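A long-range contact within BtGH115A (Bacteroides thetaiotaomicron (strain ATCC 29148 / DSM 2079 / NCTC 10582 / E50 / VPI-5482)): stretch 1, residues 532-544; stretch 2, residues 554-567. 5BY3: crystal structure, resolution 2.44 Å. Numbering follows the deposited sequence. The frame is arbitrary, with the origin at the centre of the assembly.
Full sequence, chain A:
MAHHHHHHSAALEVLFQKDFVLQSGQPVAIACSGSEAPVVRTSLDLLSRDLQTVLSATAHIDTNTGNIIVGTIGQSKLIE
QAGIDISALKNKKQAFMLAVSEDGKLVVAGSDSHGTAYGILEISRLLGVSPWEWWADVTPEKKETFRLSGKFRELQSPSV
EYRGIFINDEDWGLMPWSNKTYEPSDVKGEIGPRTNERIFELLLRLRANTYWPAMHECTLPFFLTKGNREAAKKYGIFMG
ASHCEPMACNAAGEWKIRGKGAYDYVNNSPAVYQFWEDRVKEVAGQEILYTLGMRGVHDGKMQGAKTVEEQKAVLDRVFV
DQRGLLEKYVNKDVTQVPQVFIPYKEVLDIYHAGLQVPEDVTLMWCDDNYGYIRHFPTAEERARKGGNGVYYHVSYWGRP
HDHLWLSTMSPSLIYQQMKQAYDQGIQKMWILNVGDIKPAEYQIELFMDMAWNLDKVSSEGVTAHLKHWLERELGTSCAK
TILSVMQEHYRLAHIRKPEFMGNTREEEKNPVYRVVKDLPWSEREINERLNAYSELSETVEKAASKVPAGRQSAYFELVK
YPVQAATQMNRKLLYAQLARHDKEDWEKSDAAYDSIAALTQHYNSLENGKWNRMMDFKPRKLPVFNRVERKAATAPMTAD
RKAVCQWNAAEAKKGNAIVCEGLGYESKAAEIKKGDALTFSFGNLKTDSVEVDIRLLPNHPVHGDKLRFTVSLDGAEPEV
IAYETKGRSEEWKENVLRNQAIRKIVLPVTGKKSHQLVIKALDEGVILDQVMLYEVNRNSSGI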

# COMPACT_ATOMS: atom_id res chain seq x y z
N ALA A 532 -6.59 -19.93 17.48
CA ALA A 532 -7.09 -18.64 17.06
C ALA A 532 -7.37 -18.71 15.55
O ALA A 532 -8.44 -18.31 15.12
CB ALA A 532 -6.12 -17.49 17.41
N TYR A 533 -6.45 -19.31 14.79
CA TYR A 533 -6.65 -19.50 13.35
C TYR A 533 -7.81 -20.46 13.02
O TYR A 533 -8.65 -20.15 12.16
CB TYR A 533 -5.35 -19.88 12.61
CG TYR A 533 -4.54 -18.70 12.07
CD1 TYR A 533 -5.10 -17.77 11.20
CD2 TYR A 533 -3.20 -18.53 12.42
CE1 TYR A 533 -4.36 -16.73 10.71
CE2 TYR A 533 -2.45 -17.47 11.95
CZ TYR A 533 -3.03 -16.60 11.07
OH TYR A 533 -2.30 -15.56 10.59
N SER A 534 -7.87 -21.59 13.73
CA SER A 534 -9.04 -22.48 13.65
C SER A 534 -10.39 -21.75 13.76
O SER A 534 -11.27 -21.94 12.90
CB SER A 534 -8.95 -23.63 14.67
OG SER A 534 -8.12 -24.66 14.16
N GLU A 535 -10.55 -20.91 14.79
CA GLU A 535 -11.81 -20.17 15.00
C GLU A 535 -12.11 -19.25 13.82
O GLU A 535 -13.25 -19.20 13.34
CB GLU A 535 -11.82 -19.40 16.33
CG GLU A 535 -11.76 -20.26 17.60
CD GLU A 535 -13.01 -21.12 17.85
OE1 GLU A 535 -14.12 -20.57 18.06
OE2 GLU A 535 -12.89 -22.37 17.84
N LEU A 536 -11.06 -18.59 13.30
CA LEU A 536 -11.17 -17.76 12.10
C LEU A 536 -11.67 -18.52 10.87
O LEU A 536 -12.63 -18.10 10.19
CB LEU A 536 -9.83 -17.04 11.84
CG LEU A 536 -9.30 -16.02 12.87
CD1 LEU A 536 -8.31 -15.12 12.20
CD2 LEU A 536 -10.42 -15.19 13.52
N SER A 537 -11.06 -19.65 10.59
CA SER A 537 -11.52 -20.49 9.50
C SER A 537 -12.98 -20.94 9.67
O SER A 537 -13.73 -20.96 8.70
CB SER A 537 -10.61 -21.70 9.34
OG SER A 537 -10.76 -22.24 8.04
N GLU A 538 -13.34 -21.31 10.90
CA GLU A 538 -14.69 -21.77 11.24
C GLU A 538 -15.73 -20.66 11.05
O GLU A 538 -16.75 -20.91 10.43
CB GLU A 538 -14.77 -22.33 12.67
CG GLU A 538 -14.27 -23.75 12.91
CD GLU A 538 -14.49 -24.22 14.37
OE1 GLU A 538 -14.03 -23.52 15.31
OE2 GLU A 538 -15.12 -25.28 14.58
N THR A 539 -15.47 -19.46 11.58
CA THR A 539 -16.32 -18.29 11.35
C THR A 539 -16.56 -17.99 9.86
O THR A 539 -17.68 -17.77 9.44
CB THR A 539 -15.75 -17.07 12.04
OG1 THR A 539 -15.57 -17.40 13.40
CG2 THR A 539 -16.69 -15.83 12.00
N VAL A 540 -15.49 -18.05 9.08
CA VAL A 540 -15.51 -17.75 7.66
C VAL A 540 -16.33 -18.77 6.86
O VAL A 540 -17.03 -18.42 5.90
CB VAL A 540 -14.03 -17.64 7.19
CG1 VAL A 540 -13.80 -18.08 5.76
CG2 VAL A 540 -13.50 -16.24 7.48
N GLU A 541 -16.23 -20.03 7.28
CA GLU A 541 -16.98 -21.15 6.70
C GLU A 541 -18.48 -21.01 6.97
O GLU A 541 -19.29 -21.14 6.05
CB GLU A 541 -16.46 -22.49 7.24
CG GLU A 541 -16.75 -23.69 6.34
CD GLU A 541 -15.99 -23.67 5.03
OE1 GLU A 541 -14.83 -23.25 5.00
OE2 GLU A 541 -16.56 -24.10 4.01
N LYS A 542 -18.82 -20.72 8.23
CA LYS A 542 -20.21 -20.56 8.64
C LYS A 542 -20.88 -19.36 7.98
O LYS A 542 -22.01 -19.48 7.52
CB LYS A 542 -20.38 -20.49 10.16
CG LYS A 542 -19.99 -21.76 10.93
CD LYS A 542 -20.58 -21.75 12.35
CE LYS A 542 -19.54 -21.83 13.47
NZ LYS A 542 -19.24 -23.20 13.95
N ALA A 543 -20.19 -18.21 7.93
CA ALA A 543 -20.77 -16.97 7.41
C ALA A 543 -20.97 -16.96 5.87
O ALA A 543 -21.70 -16.12 5.37
CB ALA A 543 -20.00 -15.76 7.89
N ALA A 544 -20.36 -17.94 5.16
CA ALA A 544 -20.45 -18.14 3.71
C ALA A 544 -21.86 -18.16 3.12
O ALA A 544 -22.12 -17.49 2.10
CB ALA A 544 -19.71 -19.40 3.31
N ALA A 554 -16.85 -12.37 -4.49
CA ALA A 554 -16.15 -11.35 -3.69
C ALA A 554 -15.83 -11.90 -2.32
O ALA A 554 -14.77 -11.60 -1.72
CB ALA A 554 -16.99 -10.09 -3.56
N TYR A 555 -16.71 -12.75 -1.82
CA TYR A 555 -16.43 -13.32 -0.52
C TYR A 555 -15.21 -14.26 -0.60
O TYR A 555 -14.36 -14.23 0.27
CB TYR A 555 -17.66 -14.03 0.05
CG TYR A 555 -17.50 -14.48 1.49
CD1 TYR A 555 -17.49 -13.55 2.55
CD2 TYR A 555 -17.33 -15.82 1.79
CE1 TYR A 555 -17.34 -13.97 3.86
CE2 TYR A 555 -17.20 -16.25 3.10
CZ TYR A 555 -17.19 -15.33 4.12
OH TYR A 555 -17.05 -15.77 5.39
N PHE A 556 -15.11 -15.06 -1.65
CA PHE A 556 -13.99 -15.98 -1.68
C PHE A 556 -12.69 -15.18 -1.82
O PHE A 556 -11.71 -15.41 -1.11
CB PHE A 556 -14.13 -17.05 -2.78
CG PHE A 556 -13.11 -18.16 -2.66
CD1 PHE A 556 -13.37 -19.29 -1.89
CD2 PHE A 556 -11.85 -18.04 -3.29
CE1 PHE A 556 -12.39 -20.29 -1.75
CE2 PHE A 556 -10.89 -19.03 -3.17
CZ PHE A 556 -11.16 -20.17 -2.41
N GLU A 557 -12.73 -14.22 -2.73
CA GLU A 557 -11.64 -13.30 -3.03
C GLU A 557 -11.16 -12.45 -1.87
O GLU A 557 -9.95 -12.39 -1.63
CB GLU A 557 -12.03 -12.41 -4.22
CG GLU A 557 -11.98 -13.16 -5.52
CD GLU A 557 -12.64 -12.41 -6.64
OE1 GLU A 557 -12.23 -11.26 -6.91
OE2 GLU A 557 -13.56 -12.99 -7.26
N LEU A 558 -12.10 -11.86 -1.12
CA LEU A 558 -11.77 -10.85 -0.11
C LEU A 558 -11.72 -11.34 1.33
O LEU A 558 -11.03 -10.77 2.16
CB LEU A 558 -12.74 -9.67 -0.25
CG LEU A 558 -12.80 -9.06 -1.68
CD1 LEU A 558 -14.01 -8.16 -1.84
CD2 LEU A 558 -11.56 -8.29 -2.06
N VAL A 559 -12.45 -12.41 1.64
CA VAL A 559 -12.48 -12.96 2.99
C VAL A 559 -11.98 -14.40 3.03
O VAL A 559 -11.00 -14.69 3.70
CB VAL A 559 -13.89 -12.81 3.66
CG1 VAL A 559 -13.86 -13.27 5.10
CG2 VAL A 559 -14.34 -11.37 3.67
N LYS A 560 -12.63 -15.30 2.30
CA LYS A 560 -12.40 -16.73 2.47
C LYS A 560 -11.00 -17.15 2.03
O LYS A 560 -10.29 -17.79 2.80
CB LYS A 560 -13.51 -17.56 1.78
CG LYS A 560 -13.61 -19.01 2.22
CD LYS A 560 -14.95 -19.62 1.85
CE LYS A 560 -15.11 -21.02 2.40
NZ LYS A 560 -14.67 -22.05 1.42
N TYR A 561 -10.57 -16.79 0.82
CA TYR A 561 -9.20 -17.15 0.40
C TYR A 561 -8.11 -16.63 1.35
O TYR A 561 -7.31 -17.46 1.78
CB TYR A 561 -8.86 -16.80 -1.07
CG TYR A 561 -7.50 -17.37 -1.51
CD1 TYR A 561 -7.37 -18.71 -1.93
CD2 TYR A 561 -6.34 -16.58 -1.46
CE1 TYR A 561 -6.14 -19.23 -2.30
CE2 TYR A 561 -5.13 -17.10 -1.83
CZ TYR A 561 -5.02 -18.42 -2.25
OH TYR A 561 -3.79 -18.93 -2.61
N PRO A 562 -8.07 -15.30 1.70
CA PRO A 562 -6.93 -14.89 2.58
C PRO A 562 -6.97 -15.44 3.99
O PRO A 562 -5.95 -15.87 4.49
CB PRO A 562 -6.97 -13.35 2.57
CG PRO A 562 -8.32 -12.97 2.07
CD PRO A 562 -8.85 -14.13 1.24
N VAL A 563 -8.13 -15.45 4.64
CA VAL A 563 -8.20 -16.05 6.00
C VAL A 563 -7.86 -17.55 6.00
O VAL A 563 -7.10 -18.01 6.86
CB VAL A 563 -9.54 -15.76 6.77
CG1 VAL A 563 -9.63 -16.62 8.04
CG2 VAL A 563 -9.64 -14.30 7.18
N GLN A 564 -8.40 -18.30 5.04
CA GLN A 564 -8.19 -19.73 5.07
C GLN A 564 -6.82 -20.10 4.50
O GLN A 564 -6.19 -21.07 4.95
CB GLN A 564 -9.33 -20.48 4.40
CG GLN A 564 -10.66 -20.42 5.16
CD GLN A 564 -11.72 -21.40 4.63
OE1 GLN A 564 -11.87 -21.63 3.43
NE2 GLN A 564 -12.47 -21.96 5.55
N ALA A 565 -6.34 -19.29 3.56
CA ALA A 565 -4.95 -19.46 3.05
C ALA A 565 -3.96 -19.28 4.18
O ALA A 565 -3.13 -20.14 4.45
CB ALA A 565 -4.66 -18.47 1.94
N ALA A 566 -4.13 -18.19 4.91
CA ALA A 566 -3.31 -17.89 6.07
C ALA A 566 -3.36 -18.97 7.15
O ALA A 566 -2.31 -19.32 7.74
CB ALA A 566 -3.70 -16.52 6.61
N THR A 567 -4.57 -19.49 7.44
CA THR A 567 -4.76 -20.53 8.44
C THR A 567 -3.94 -21.78 8.08
O THR A 567 -3.22 -22.36 8.91
CB THR A 567 -6.25 -20.92 8.54
OG1 THR A 567 -7.03 -19.76 8.90
CG2 THR A 567 -6.47 -22.11 9.57

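The two stretches are helices that run in nearly opposite directions, their N-to-C axes at 154° and 9.2 Å apart at closest approach. The CA atoms mark the register: Tyr 533 lies beside Thr 567, Ser 537 beside Gln 564 and Val 540 beside Lys 560. The gap widens along this series, from 5.4 Å between the CA atoms of Tyr 533 and Thr 567 to 7.6 Å between those of Ala 544 and Tyr 555. A tyrosine ring meets the other helix near each end.

The central bump is Val 540. Its side chain points toward the second helix and fits as a knob into a hole formed by Val 559, Lys 560, Val 563 and Gln 564. The short, branched side chain fills the hollow in two directions: Val 540 CG2 lies 3.8 Å from Val 559 CG1 and 3.9 Å from Val 563 CG1, while Val 540 CG1 rests 3.7 Å from Lys 560 CG and 4.0 Å from Gln 564 CG. Half the socket is thus made of the aliphatic parts of polar residues, whose polar ends reach past the socket to Ser 537 and Glu 541. Val 563 also meets Leu 536, with Val 563 CG1 3.8 Å from Leu 536 CB, and so extends the apolar seam.

Beside this seam, Gln 564 sends its amide across the gap. Gln 564 NE2 donates to Ser 537 OG at 3.0 Å and to Glu 541 OE1 at 2.7 Å, the latter with the straighter geometry. The side-chain amide nitrogen of glutamine carries two hydrogens and can serve two acceptors. Serine suits the close approach here because its hydroxyl sits on a short stem. Glu 541 also forms a long salt bridge, its OE1 3.8 Å from Lys 560 NZ; the charges attract, but at a distance.

At the narrow end, Tyr 533 lays its ring against the second helix. Ala 566 O lies over one face, and the small methyl CB of Ala 566 is 4.2 Å from Tyr 533 CE1. Thr 567 OG1 comes within 3.6 Å of Tyr 533 CD1, but its hydrogen bond goes to Val 563 O, 2.7 Å away in its own helix, which satisfies the hydroxyl in this buried setting.

At the other end, Tyr 555 reaches across to donate from OH to Val 540 O, 2.7 Å away and near the plane of the ring. Within its own stretch, Val 540 O accepts a weak bond from Ala 544 N, at 3.4 Å, so the tyrosine hydroxyl gives it a second, shorter one. Ala 544 packs against the ring, its CB 4.0 Å from Tyr 555 CE2.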